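Local atomic coordinates of endoglucanase (Clostridium thermocellum, PDB entry 2YIK), a protein that probably hydrolyses internal beta-1,4-glucosidic bonds of cellulose. Residues Val405-His410 and Ser415-Trp420; Trp314-Cys317 and Trp322-Thr325; Tyr138-Asp143 and Leu329-Asp334. All coordinates share one frame; numbering follows the deposited sequence.

How the interactions relate
The three contacts lie in the helical barrel of this family 9 catalytic domain, with centres 13 to 16 Å apart. Along the chain, interaction 2 falls within the span between the two segments of interaction 3, and interaction 1 follows both. Interactions 2 and 3 share helix 322-336: its first turn meets the preceding loop at Ser323, and further along Glu331 reaches the end of helix 124-140. Interactions 1 and 3 touch directly, since Lys408 and His409 both bind OE1 of Glu140. Interaction 1 then ties helix 392-408 to helix 416-428. Buried acids, Asp407, Glu140 and Glu331, thus link barrel helices in interactions 1 and 3, while interaction 2 packs a loop on a helix start.

Interaction 1: Val405-His410 and Ser415-Trp420; sequences VYDKHH and SKYANW
Asp407 OD2 is gripped by two backbone amides at the start of the next helix, Ser415 N at 2.8 Å and Ala418 N at 2.9 Å. They arrive from opposite faces of the carboxylate plane, the serine amide steeply from above and the alanine amide at a lower tilt. The other oxygen, OD1, accepts from Ser415 OG over a very short 2.5 Å, a length not to be pressed. Ser415 is the N-cap of helix 416-428, and its OG in turn accepts from Tyr417 N at 3.1 Å. With CG beside its backbone N (chi1 -78°), Asp407 projects across to this helix start, where its negative charge would be favoured by the helix dipole.

Beside the carboxylate, Tyr406 and Tyr417 form an offset edge-to-face pair. The edge of Tyr417 turns toward the face of Tyr406, with centroids 5.2 Å apart and planes at 86°. On the other side of the Tyr406 ring lies the imidazole of His410, held there as its ND1 donates to Tyr406 O at 2.6 Å.

The arrangement is a helical hairpin of the (alpha/alpha)6 barrel: helix 392-408 ends, a short turn follows, and helix 416-428 starts under the cap. Helix 363-373 packs against the tyrosines, its Asp370 bonding Tyr417 OH, while Phe515 and Phe516 of helix 499-516 pack against Asp407 and Ala418.

Interaction 2: Trp314-Cys317 and Trp322-Thr325; sequences WIHC and WSGT
The polar atoms of Ser323 and His316 come close without making a clear bond. Ser323 OG stands 2.9 Å from His316 N, but the angle is poor for a hydrogen bond, and the same oxygen touches His316 CB at 3.2 Å, near the plane of the imidazole at its edge. The serine hydroxyl sits between its own backbone N and carbonyl carbon (chi1 55°), which aims it at the loop backbone. On the imidazole, ND1 lies 3.4 Å from Gly324 N.

Van der Waals contact supplies the rest. ND1 is 3.5 Å from Gly324 CA, and CE1 is 3.8 Å from that same carbon, so the ring packs directly on the bare backbone of the glycine. This is a loop folding back on the first turn of the helix that follows it: 314-317 belongs to the connection between helices 296-305 and 322-336 of the (alpha/alpha)6 barrel, and the CA atoms of His316 and Ser323 are 5.4 Å apart.

Three aromatic rings meet the histidine. Trp136 meets its ring edge-to-face, Tyr129 and Trp284 approach at intermediate angles, and NE2 is hydrogen-bonded to Thr133 OG1 of helix 124-140. Packing continues outward: Ile315 makes apolar contacts with Tyr395 and Ala398 of helix 392-408, and Ser323 touches Ile365 and Leu368 of helix 363-373.

Interaction 3: Tyr138-Asp143 and Leu329-Asp334; sequences YYEFKD and LAEIND
The backbones stand well apart, with the CA atoms of Glu140 and Glu331 10.8 Å from each other, the closest such pair between the two segments. Two helices of the (alpha/alpha)6 barrel are joined here by side chains only, from the last turn of helix 124-140 to the middle of helix 322-336, whose Asn333 belongs to a calcium site.

The carboxylates come from opposite directions with planes 81° apart. Glu140 OE2 lies only 2.5 Å from Glu331 OE2, so one acid group probably carries a proton; Glu140 OE2 is also 3.1 Å from Glu331 OE1. Glu331 runs out extended, whereas Glu140 bends at chi2, -79°, swinging its carboxylate toward the partner. Glu140 OE1 has two further partners, a salt bridge with Lys408 NZ and a hydrogen bond with His409 NE2, which would favour ionisation of this group.

Tyr139 passes alongside Glu331, ring and carboxylate nearly coplanar at 15°. Its CE2 edge points toward Glu331 OE1, 4.1 Å away. One water lies in the plane of the phenol ring, 2.7 Å from Tyr139 OH, and donates to Glu331 OE1 at 2.8 Å.

Interaction 1: Val405-His410 and Ser415-Trp420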
ATOM      1  N   VAL A 405      -3.744   9.177 -13.041  1.00 25.58           N
ATOM      2  CA  VAL A 405      -4.325  10.156 -12.132  1.00 24.74           C
ATOM      3  C   VAL A 405      -4.119  11.569 -12.708  1.00 25.85           C
ATOM      4  O   VAL A 405      -5.006  12.423 -12.633  1.00 25.04           O
ATOM      5  CB  VAL A 405      -3.678  10.058 -10.722  1.00 24.87           C
ATOM      6  CG1 VAL A 405      -3.985  11.314  -9.905  1.00 21.82           C
ATOM      7  CG2 VAL A 405      -4.206   8.822 -10.004  1.00 23.01           C
ATOM      8  N   TYR A 406      -2.951  11.806 -13.299  1.00 25.35           N
ATOM      9  CA  TYR A 406      -2.657  13.112 -13.887  1.00 25.63           C
ATOM     10  C   TYR A 406      -3.632  13.407 -15.026  1.00 26.18           C
ATOM     11  O   TYR A 406      -4.190  14.507 -15.107  1.00 25.19           O
ATOM     12  CB  TYR A 406      -1.226  13.158 -14.434  1.00 24.40           C
ATOM     13  CG  TYR A 406      -0.832  14.508 -14.997  1.00 23.19           C
ATOM     14  CD1 TYR A 406      -1.150  14.861 -16.308  1.00 24.26           C
ATOM     15  CD2 TYR A 406      -0.152  15.437 -14.214  1.00 21.89           C
ATOM     16  CE1 TYR A 406      -0.802  16.105 -16.824  1.00 24.25           C
ATOM     17  CE2 TYR A 406       0.207  16.681 -14.719  1.00 21.80           C
ATOM     18  CZ  TYR A 406      -0.119  17.009 -16.024  1.00 25.04           C
ATOM     19  OH  TYR A 406       0.257  18.229 -16.542  1.00 24.58           O
ATOM     20  N   ASP A 407      -3.839  12.428 -15.903  1.00 25.23           N
ATOM     21  CA  ASP A 407      -4.748  12.627 -17.024  1.00 26.33           C
ATOM     22  C   ASP A 407      -6.183  12.817 -16.557  1.00 27.26           C
ATOM     23  O   ASP A 407      -6.926  13.611 -17.142  1.00 27.34           O
ATOM     24  CB  ASP A 407      -4.664  11.459 -18.018  1.00 25.30           C
ATOM     25  CG  ASP A 407      -3.429  11.544 -18.915  1.00 27.22           C
ATOM     26  OD1 ASP A 407      -2.671  12.529 -18.786  1.00 24.26           O
ATOM     27  OD2 ASP A 407      -3.215  10.635 -19.748  1.00 28.46           O
ATOM     28  N   LYS A 408      -6.571  12.101 -15.505  1.00 26.14           N
ATOM     29  CA  LYS A 408      -7.923  12.241 -14.997  1.00 26.30           C
ATOM     30  C   LYS A 408      -8.156  13.689 -14.585  1.00 27.95           C
ATOM     31  O   LYS A 408      -9.202  14.272 -14.883  1.00 25.84           O
ATOM     32  CB  LYS A 408      -8.165  11.342 -13.785  1.00 26.58           C
ATOM     33  CG  LYS A 408      -9.518  11.605 -13.130  1.00 27.67           C
ATOM     34  CD  LYS A 408      -9.665  10.908 -11.786  1.00 28.39           C
ATOM     35  CE  LYS A 408     -10.888  11.446 -11.032  1.00 32.08           C
ATOM     36  NZ  LYS A 408     -10.979  10.925  -9.638  1.00 33.23           N
ATOM     37  N   HIS A 409      -7.163  14.275 -13.925  1.00 26.67           N
ATOM     38  CA  HIS A 409      -7.286  15.638 -13.447  1.00 27.12           C
ATOM     39  C   HIS A 409      -6.922  16.737 -14.430  1.00 26.69           C
ATOM     40  O   HIS A 409      -6.853  17.913 -14.064  1.00 27.66           O
ATOM     41  CB  HIS A 409      -6.501  15.767 -12.149  1.00 26.61           C
ATOM     42  CG  HIS A 409      -7.066  14.935 -11.046  1.00 26.77           C
ATOM     43  ND1 HIS A 409      -8.213  15.291 -10.363  1.00 26.90           N
ATOM     44  CD2 HIS A 409      -6.709  13.723 -10.561  1.00 27.32           C
ATOM     45  CE1 HIS A 409      -8.534  14.335  -9.516  1.00 27.96           C
ATOM     46  NE2 HIS A 409      -7.636  13.368  -9.615  1.00 26.87           N
ATOM     47  N   HIS A 410      -6.705  16.353 -15.681  1.00 27.54           N
ATOM     48  CA  HIS A 410      -6.392  17.311 -16.728  1.00 28.77           C
ATOM     49  C   HIS A 410      -7.284  17.050 -17.937  1.00 30.26           C
ATOM     50  O   HIS A 410      -6.807  16.693 -19.011  1.00 30.90           O
ATOM     51  CB  HIS A 410      -4.910  17.236 -17.127  1.00 28.43           C
ATOM     52  CG  HIS A 410      -3.983  17.787 -16.089  1.00 27.69           C
ATOM     53  ND1 HIS A 410      -3.634  17.085 -14.951  1.00 26.51           N
ATOM     54  CD2 HIS A 410      -3.401  19.004 -15.962  1.00 26.45           C
ATOM     55  CE1 HIS A 410      -2.887  17.843 -14.174  1.00 26.49           C
ATOM     56  NE2 HIS A 410      -2.730  19.019 -14.766  1.00 26.80           N
ATOM     57  N   SER A 415      -3.959  11.100 -22.459  1.00 32.75           N
ATOM     58  CA  SER A 415      -2.912  11.867 -23.084  1.00 30.80           C
ATOM     59  C   SER A 415      -1.735  10.902 -23.310  1.00 29.77           C
ATOM     60  O   SER A 415      -1.877   9.670 -23.165  1.00 28.95           O
ATOM     61  CB  SER A 415      -2.480  13.027 -22.148  1.00 30.15           C
ATOM     62  OG  SER A 415      -1.624  12.621 -21.046  1.00 29.94           O
ATOM     63  N   LYS A 416      -0.597  11.454 -23.730  1.00 29.36           N
ATOM     64  CA  LYS A 416       0.609  10.674 -23.959  1.00 30.26           C
ATOM     65  C   LYS A 416       0.952   9.912 -22.663  1.00 29.63           C
ATOM     66  O   LYS A 416       1.568   8.851 -22.717  1.00 30.12           O
ATOM     67  CB  LYS A 416       1.776  11.594 -24.370  1.00 30.78           C
ATOM     68  CG  LYS A 416       2.131  12.675 -23.347  1.00 33.57           C
ATOM     69  CD  LYS A 416       3.294  13.541 -23.835  1.00 36.47           C
ATOM     70  CE  LYS A 416       3.571  14.647 -22.823  1.00 38.02           C
ATOM     71  NZ  LYS A 416       4.658  15.565 -23.263  1.00 40.12           N
ATOM     72  N   TYR A 417       0.569  10.436 -21.495  1.00 27.68           N
ATOM     73  CA  TYR A 417       0.880   9.724 -20.244  1.00 26.48           C
ATOM     74  C   TYR A 417       0.084   8.421 -20.139  1.00 25.63           C
ATOM     75  O   TYR A 417       0.662   7.346 -19.971  1.00 23.74           O
ATOM     76  CB  TYR A 417       0.621  10.606 -19.010  1.00 25.65           C
ATOM     77  CG  TYR A 417       1.508  11.832 -18.965  1.00 26.48           C
ATOM     78  CD1 TYR A 417       2.833  11.777 -19.411  1.00 26.11           C
ATOM     79  CD2 TYR A 417       1.023  13.054 -18.497  1.00 27.22           C
ATOM     80  CE1 TYR A 417       3.646  12.902 -19.400  1.00 26.90           C
ATOM     81  CE2 TYR A 417       1.833  14.190 -18.481  1.00 27.06           C
ATOM     82  CZ  TYR A 417       3.139  14.109 -18.936  1.00 28.99           C
ATOM     83  OH  TYR A 417       3.930  15.241 -18.945  1.00 29.99           O
ATOM     84  N   ALA A 418      -1.238   8.518 -20.247  1.00 26.51           N
ATOM     85  CA  ALA A 418      -2.092   7.339 -20.189  1.00 27.06           C
ATOM     86  C   ALA A 418      -1.739   6.370 -21.320  1.00 27.44           C
ATOM     87  O   ALA A 418      -1.715   5.158 -21.121  1.00 28.40           O
ATOM     88  CB  ALA A 418      -3.554   7.747 -20.290  1.00 27.29           C
ATOM     89  N   ASN A 419      -1.477   6.907 -22.511  1.00 27.70           N
ATOM     90  CA  ASN A 419      -1.119   6.065 -23.648  1.00 27.29           C
ATOM     91  C   ASN A 419       0.152   5.304 -23.305  1.00 27.13           C
ATOM     92  O   ASN A 419       0.278   4.119 -23.618  1.00 26.82           O
ATOM     93  CB  ASN A 419      -0.904   6.905 -24.914  1.00 27.23           C
ATOM     94  CG  ASN A 419      -2.168   7.617 -25.357  1.00 30.44           C
ATOM     95  OD1 ASN A 419      -3.274   7.162 -25.076  1.00 30.24           O
ATOM     96  ND2 ASN A 419      -2.009   8.733 -26.064  1.00 30.62           N
ATOM     97  N   TRP A 420       1.093   5.988 -22.658  1.00 26.80           N
ATOM     98  CA  TRP A 420       2.341   5.354 -22.255  1.00 25.67           C
ATOM     99  C   TRP A 420       2.053   4.274 -21.210  1.00 25.62           C
ATOM    100  O   TRP A 420       2.590   3.162 -21.282  1.00 25.13           O
ATOM    101  CB  TRP A 420       3.293   6.381 -21.651  1.00 25.19           C
ATOM    102  CG  TRP A 420       4.469   5.747 -20.976  1.00 24.25           C
ATOM    103  CD1 TRP A 420       5.589   5.251 -21.573  1.00 23.72           C
ATOM    104  CD2 TRP A 420       4.619   5.502 -19.570  1.00 24.59           C
ATOM    105  NE1 TRP A 420       6.431   4.710 -20.627  1.00 23.08           N
ATOM    106  CE2 TRP A 420       5.861   4.851 -19.392  1.00 23.82           C
ATOM    107  CE3 TRP A 420       3.826   5.768 -18.448  1.00 22.69           C
ATOM    108  CZ2 TRP A 420       6.327   4.461 -18.127  1.00 23.85           C
ATOM    109  CZ3 TRP A 420       4.289   5.381 -17.193  1.00 24.46           C
ATOM    110  CH2 TRP A 420       5.530   4.734 -17.045  1.00 23.87           C
TER

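Interaction 2: Trp314-Cys317 and Trp322-Thr325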
ATOM      1  N   TRP A 314      12.250   9.794  -7.646  1.00 30.75           N
ATOM      2  CA  TRP A 314      11.947   8.373  -7.521  1.00 30.66           C
ATOM      3  C   TRP A 314      10.516   8.144  -8.049  1.00 30.94           C
ATOM      4  O   TRP A 314      10.054   8.931  -8.896  1.00 37.34           O
ATOM      5  CB  TRP A 314      12.073   8.034  -6.009  1.00 27.26           C
ATOM      6  CG  TRP A 314      12.504   6.635  -5.746  1.00 26.96           C
ATOM      7  CD1 TRP A 314      11.818   5.690  -5.046  1.00 25.17           C
ATOM      8  CD2 TRP A 314      13.700   5.996  -6.216  1.00 26.01           C
ATOM      9  NE1 TRP A 314      12.506   4.499  -5.047  1.00 26.62           N
ATOM     10  CE2 TRP A 314      13.667   4.661  -5.756  1.00 25.38           C
ATOM     11  CE3 TRP A 314      14.798   6.428  -6.974  1.00 26.71           C
ATOM     12  CZ2 TRP A 314      14.680   3.747  -6.040  1.00 25.74           C
ATOM     13  CZ3 TRP A 314      15.813   5.513  -7.257  1.00 25.62           C
ATOM     14  CH2 TRP A 314      15.748   4.192  -6.786  1.00 27.50           C
ATOM     15  N   ILE A 315       9.794   7.114  -7.588  1.00 29.80           N
ATOM     16  CA  ILE A 315       8.385   6.982  -7.939  1.00 27.43           C
ATOM     17  C   ILE A 315       7.625   6.551  -6.650  1.00 25.39           C
ATOM     18  O   ILE A 315       8.257   6.290  -5.620  1.00 20.59           O
ATOM     19  CB  ILE A 315       8.102   6.139  -9.312  1.00 29.59           C
ATOM     20  CG1 ILE A 315       6.608   6.252  -9.637  1.00 29.78           C
ATOM     21  CG2 ILE A 315       8.671   4.766  -9.255  1.00 31.11           C
ATOM     22  CD1 ILE A 315       6.475   6.887 -11.010  1.00 32.32           C
ATOM     23  N   HIS A 316       6.299   6.566  -6.669  1.00 23.06           N
ATOM     24  CA  HIS A 316       5.543   6.234  -5.476  1.00 22.12           C
ATOM     25  C   HIS A 316       5.851   4.789  -5.021  1.00 21.36           C
ATOM     26  O   HIS A 316       5.734   3.870  -5.818  1.00 20.51           O
ATOM     27  CB  HIS A 316       4.053   6.447  -5.804  1.00 22.42           C
ATOM     28  CG  HIS A 316       3.136   6.330  -4.637  1.00 23.14           C
ATOM     29  ND1 HIS A 316       2.955   7.327  -3.707  1.00 23.34           N
ATOM     30  CD2 HIS A 316       2.265   5.333  -4.280  1.00 22.18           C
ATOM     31  CE1 HIS A 316       2.023   6.973  -2.838  1.00 23.65           C
ATOM     32  NE2 HIS A 316       1.595   5.765  -3.176  1.00 23.24           N
ATOM     33  N   CYS A 317       6.243   4.583  -3.760  1.00 20.93           N
ATOM     34  CA  CYS A 317       6.534   3.229  -3.250  1.00 22.11           C
ATOM     35  C   CYS A 317       6.548   3.235  -1.722  1.00 22.52           C
ATOM     36  O   CYS A 317       6.593   4.303  -1.115  1.00 23.84           O
ATOM     37  CB  CYS A 317       7.881   2.722  -3.771  1.00 22.42           C
ATOM     38  SG  CYS A 317       9.287   3.728  -3.275  1.00 23.05           S
ATOM     39  N   TRP A 322       6.450  10.621  -1.773  1.00 20.91           N
ATOM     40  CA  TRP A 322       6.476  12.034  -2.159  1.00 20.98           C
ATOM     41  C   TRP A 322       5.648  12.300  -3.426  1.00 21.45           C
ATOM     42  O   TRP A 322       4.947  13.304  -3.509  1.00 22.07           O
ATOM     43  CB  TRP A 322       7.916  12.515  -2.403  1.00 19.96           C
ATOM     44  CG  TRP A 322       8.696  12.922  -1.165  1.00 21.84           C
ATOM     45  CD1 TRP A 322       9.940  12.488  -0.806  1.00 20.56           C
ATOM     46  CD2 TRP A 322       8.302  13.887  -0.166  1.00 24.05           C
ATOM     47  NE1 TRP A 322      10.342  13.103   0.359  1.00 22.52           N
ATOM     48  CE2 TRP A 322       9.355  13.943   0.787  1.00 23.05           C
ATOM     49  CE3 TRP A 322       7.149  14.656   0.046  1.00 24.35           C
ATOM     50  CZ2 TRP A 322       9.310  14.805   1.898  1.00 23.94           C
ATOM     51  CZ3 TRP A 322       7.105  15.510   1.158  1.00 24.16           C
ATOM     52  CH2 TRP A 322       8.170  15.553   2.082  1.00 23.90           C
ATOM     53  N   SER A 323       5.724  11.410  -4.413  1.00 20.91           N
ATOM     54  CA  SER A 323       4.978  11.625  -5.645  1.00 21.86           C
ATOM     55  C   SER A 323       3.478  11.539  -5.414  1.00 19.22           C
ATOM     56  O   SER A 323       2.720  12.297  -6.001  1.00 20.70           O
ATOM     57  CB  SER A 323       5.419  10.644  -6.745  1.00 20.62           C
ATOM     58  OG  SER A 323       5.331   9.300  -6.326  1.00 21.81           O
ATOM     59  N   GLY A 324       3.054  10.622  -4.553  1.00 21.80           N
ATOM     60  CA  GLY A 324       1.636  10.509  -4.254  1.00 20.55           C
ATOM     61  C   GLY A 324       1.198  11.771  -3.527  1.00 21.22           C
ATOM     62  O   GLY A 324       0.127  12.324  -3.793  1.00 20.86           O
ATOM     63  N   THR A 325       2.041  12.229  -2.608  1.00 20.77           N
ATOM     64  CA  THR A 325       1.763  13.434  -1.837  1.00 21.17           C
ATOM     65  C   THR A 325       1.576  14.613  -2.788  1.00 21.30           C
ATOM     66  O   THR A 325       0.608  15.361  -2.675  1.00 22.52           O
ATOM     67  CB  THR A 325       2.920  13.737  -0.843  1.00 20.30           C
ATOM     68  OG1 THR A 325       3.022  12.674   0.111  1.00 21.89           O
ATOM     69  CG2 THR A 325       2.674  15.036  -0.099  1.00 18.24           C
TER

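Interaction 3: Tyr138-Asp143 and Leu329-Asp334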
ATOM      1  N   TYR A 138      -8.835   3.428  -5.408  1.00 25.37           N
ATOM      2  CA  TYR A 138     -10.284   3.268  -5.295  1.00 26.43           C
ATOM      3  C   TYR A 138     -10.935   4.650  -5.219  1.00 26.31           C
ATOM      4  O   TYR A 138     -11.982   4.890  -5.810  1.00 26.42           O
ATOM      5  CB  TYR A 138     -10.624   2.436  -4.048  1.00 26.72           C
ATOM      6  CG  TYR A 138     -12.088   2.081  -3.908  1.00 27.64           C
ATOM      7  CD1 TYR A 138     -12.771   1.422  -4.937  1.00 28.33           C
ATOM      8  CD2 TYR A 138     -12.793   2.404  -2.752  1.00 27.79           C
ATOM      9  CE1 TYR A 138     -14.126   1.101  -4.815  1.00 28.90           C
ATOM     10  CE2 TYR A 138     -14.149   2.088  -2.621  1.00 29.32           C
ATOM     11  CZ  TYR A 138     -14.810   1.440  -3.657  1.00 29.13           C
ATOM     12  OH  TYR A 138     -16.157   1.171  -3.560  1.00 28.34           O
ATOM     13  N   TYR A 139     -10.299   5.567  -4.499  1.00 25.97           N
ATOM     14  CA  TYR A 139     -10.813   6.925  -4.377  1.00 25.69           C
ATOM     15  C   TYR A 139     -10.841   7.635  -5.733  1.00 26.83           C
ATOM     16  O   TYR A 139     -11.821   8.297  -6.069  1.00 26.34           O
ATOM     17  CB  TYR A 139      -9.950   7.724  -3.394  1.00 27.56           C
ATOM     18  CG  TYR A 139     -10.214   9.220  -3.388  1.00 28.82           C
ATOM     19  CD1 TYR A 139     -11.393   9.753  -2.854  1.00 29.92           C
ATOM     20  CD2 TYR A 139      -9.286  10.100  -3.933  1.00 30.02           C
ATOM     21  CE1 TYR A 139     -11.633  11.144  -2.869  1.00 29.03           C
ATOM     22  CE2 TYR A 139      -9.515  11.476  -3.959  1.00 30.50           C
ATOM     23  CZ  TYR A 139     -10.683  11.993  -3.428  1.00 30.75           C
ATOM     24  OH  TYR A 139     -10.879  13.364  -3.480  1.00 31.79           O
ATOM     25  N   GLU A 140      -9.766   7.490  -6.506  1.00 24.78           N
ATOM     26  CA  GLU A 140      -9.665   8.129  -7.814  1.00 25.19           C
ATOM     27  C   GLU A 140     -10.557   7.513  -8.878  1.00 24.95           C
ATOM     28  O   GLU A 140     -11.220   8.232  -9.625  1.00 27.39           O
ATOM     29  CB  GLU A 140      -8.224   8.078  -8.342  1.00 25.47           C
ATOM     30  CG  GLU A 140      -7.203   8.833  -7.527  1.00 24.79           C
ATOM     31  CD  GLU A 140      -7.226  10.332  -7.769  1.00 25.94           C
ATOM     32  OE1 GLU A 140      -8.049  10.816  -8.568  1.00 25.28           O
ATOM     33  OE2 GLU A 140      -6.407  11.036  -7.156  1.00 25.52           O
ATOM     34  N   PHE A 141     -10.574   6.187  -8.949  1.00 24.66           N
ATOM     35  CA  PHE A 141     -11.342   5.503  -9.982  1.00 25.89           C
ATOM     36  C   PHE A 141     -12.530   4.656  -9.510  1.00 26.90           C
ATOM     37  O   PHE A 141     -12.807   3.598 -10.085  1.00 25.47           O
ATOM     38  CB  PHE A 141     -10.376   4.651 -10.823  1.00 25.29           C
ATOM     39  CG  PHE A 141      -9.145   5.408 -11.292  1.00 25.35           C
ATOM     40  CD1 PHE A 141      -9.269   6.540 -12.096  1.00 25.40           C
ATOM     41  CD2 PHE A 141      -7.868   5.005 -10.900  1.00 25.41           C
ATOM     42  CE1 PHE A 141      -8.136   7.263 -12.502  1.00 26.09           C
ATOM     43  CE2 PHE A 141      -6.730   5.721 -11.298  1.00 23.85           C
ATOM     44  CZ  PHE A 141      -6.866   6.852 -12.100  1.00 24.70           C
ATOM     45  N   LYS A 142     -13.247   5.131  -8.493  1.00 28.75           N
ATOM     46  CA  LYS A 142     -14.402   4.397  -7.968  1.00 30.05           C
ATOM     47  C   LYS A 142     -15.409   4.046  -9.077  1.00 29.34           C
ATOM     48  O   LYS A 142     -15.991   2.965  -9.070  1.00 29.85           O
ATOM     49  CB  LYS A 142     -15.107   5.210  -6.863  1.00 32.68           C
ATOM     50  CG  LYS A 142     -15.930   4.341  -5.880  1.00 35.85           C
ATOM     51  CD  LYS A 142     -16.830   5.138  -4.910  1.00 38.63           C
ATOM     52  CE  LYS A 142     -16.076   5.974  -3.848  1.00 42.67           C
ATOM     53  NZ  LYS A 142     -14.619   5.636  -3.609  1.00 43.70           N
ATOM     54  N   ASP A 143     -15.612   4.955 -10.030  1.00 29.67           N
ATOM     55  CA  ASP A 143     -16.555   4.706 -11.123  1.00 31.02           C
ATOM     56  C   ASP A 143     -16.257   3.410 -11.861  1.00 30.32           C
ATOM     57  O   ASP A 143     -17.168   2.658 -12.194  1.00 30.03           O
ATOM     58  CB  ASP A 143     -16.539   5.849 -12.138  1.00 32.48           C
ATOM     59  CG  ASP A 143     -17.150   7.113 -11.596  1.00 35.85           C
ATOM     60  OD1 ASP A 143     -17.978   7.015 -10.669  1.00 37.52           O
ATOM     61  OD2 ASP A 143     -16.816   8.203 -12.104  1.00 37.75           O
ATOM     62  N   LEU A 329      -1.708  17.140  -3.034  1.00 22.68           N
ATOM     63  CA  LEU A 329      -1.587  18.575  -2.822  1.00 22.19           C
ATOM     64  C   LEU A 329      -2.038  19.314  -4.083  1.00 22.70           C
ATOM     65  O   LEU A 329      -2.630  20.385  -4.006  1.00 23.07           O
ATOM     66  CB  LEU A 329      -0.142  18.950  -2.466  1.00 21.54           C
ATOM     67  CG  LEU A 329       0.299  18.569  -1.045  1.00 21.97           C
ATOM     68  CD1 LEU A 329       1.761  18.932  -0.833  1.00 23.19           C
ATOM     69  CD2 LEU A 329      -0.573  19.298  -0.031  1.00 21.27           C
ATOM     70  N   ALA A 330      -1.773  18.735  -5.248  1.00 22.25           N
ATOM     71  CA  ALA A 330      -2.180  19.371  -6.492  1.00 22.40           C
ATOM     72  C   ALA A 330      -3.702  19.312  -6.648  1.00 22.21           C
ATOM     73  O   ALA A 330      -4.319  20.275  -7.111  1.00 22.43           O
ATOM     74  CB  ALA A 330      -1.499  18.701  -7.676  1.00 20.69           C
ATOM     75  N   GLU A 331      -4.304  18.186  -6.272  1.00 21.35           N
ATOM     76  CA  GLU A 331      -5.755  18.046  -6.367  1.00 23.23           C
ATOM     77  C   GLU A 331      -6.404  19.003  -5.370  1.00 23.43           C
ATOM     78  O   GLU A 331      -7.456  19.558  -5.640  1.00 24.62           O
ATOM     79  CB  GLU A 331      -6.181  16.600  -6.082  1.00 22.17           C
ATOM     80  CG  GLU A 331      -5.668  15.609  -7.117  1.00 24.32           C
ATOM     81  CD  GLU A 331      -6.048  14.160  -6.834  1.00 26.70           C
ATOM     82  OE1 GLU A 331      -6.994  13.902  -6.062  1.00 26.17           O
ATOM     83  OE2 GLU A 331      -5.392  13.267  -7.405  1.00 26.81           O
ATOM     84  N   ILE A 332      -5.764  19.191  -4.221  1.00 23.48           N
ATOM     85  CA  ILE A 332      -6.267  20.096  -3.197  1.00 24.20           C
ATOM     86  C   ILE A 332      -6.255  21.518  -3.759  1.00 24.91           C
ATOM     87  O   ILE A 332      -7.205  22.285  -3.579  1.00 23.34           O
ATOM     88  CB  ILE A 332      -5.385  20.013  -1.927  1.00 23.77           C
ATOM     89  CG1 ILE A 332      -5.761  18.756  -1.137  1.00 23.37           C
ATOM     90  CG2 ILE A 332      -5.520  21.284  -1.089  1.00 23.94           C
ATOM     91  CD1 ILE A 332      -4.801  18.422  -0.024  1.00 23.41           C
ATOM     92  N   ASN A 333      -5.176  21.856  -4.456  1.00 24.15           N
ATOM     93  CA  ASN A 333      -5.053  23.173  -5.045  1.00 23.54           C
ATOM     94  C   ASN A 333      -6.104  23.398  -6.123  1.00 24.13           C
ATOM     95  O   ASN A 333      -6.676  24.483  -6.214  1.00 23.98           O
ATOM     96  CB  ASN A 333      -3.672  23.373  -5.657  1.00 24.91           C
ATOM     97  CG  ASN A 333      -3.545  24.716  -6.327  1.00 24.77           C
ATOM     98  OD1 ASN A 333      -3.479  24.822  -7.553  1.00 25.12           O
ATOM     99  ND2 ASN A 333      -3.536  25.758  -5.519  1.00 21.98           N
ATOM    100  N   ASP A 334      -6.345  22.379  -6.944  1.00 23.53           N
ATOM    101  CA  ASP A 334      -7.331  22.483  -8.017  1.00 24.59           C
ATOM    102  C   ASP A 334      -8.731  22.671  -7.455  1.00 26.19           C
ATOM    103  O   ASP A 334      -9.522  23.455  -7.975  1.00 27.37           O
ATOM    104  CB  ASP A 334      -7.326  21.225  -8.895  1.00 24.53           C
ATOM    105  CG  ASP A 334      -6.113  21.146  -9.816  1.00 26.97           C
ATOM    106  OD1 ASP A 334      -5.420  22.169 -10.007  1.00 26.35           O
ATOM    107  OD2 ASP A 334      -5.866  20.048 -10.366  1.00 29.18           O
TER
HETATM  108  O   HOH W   1      -9.308  14.945  -5.003  1.00 27.99           O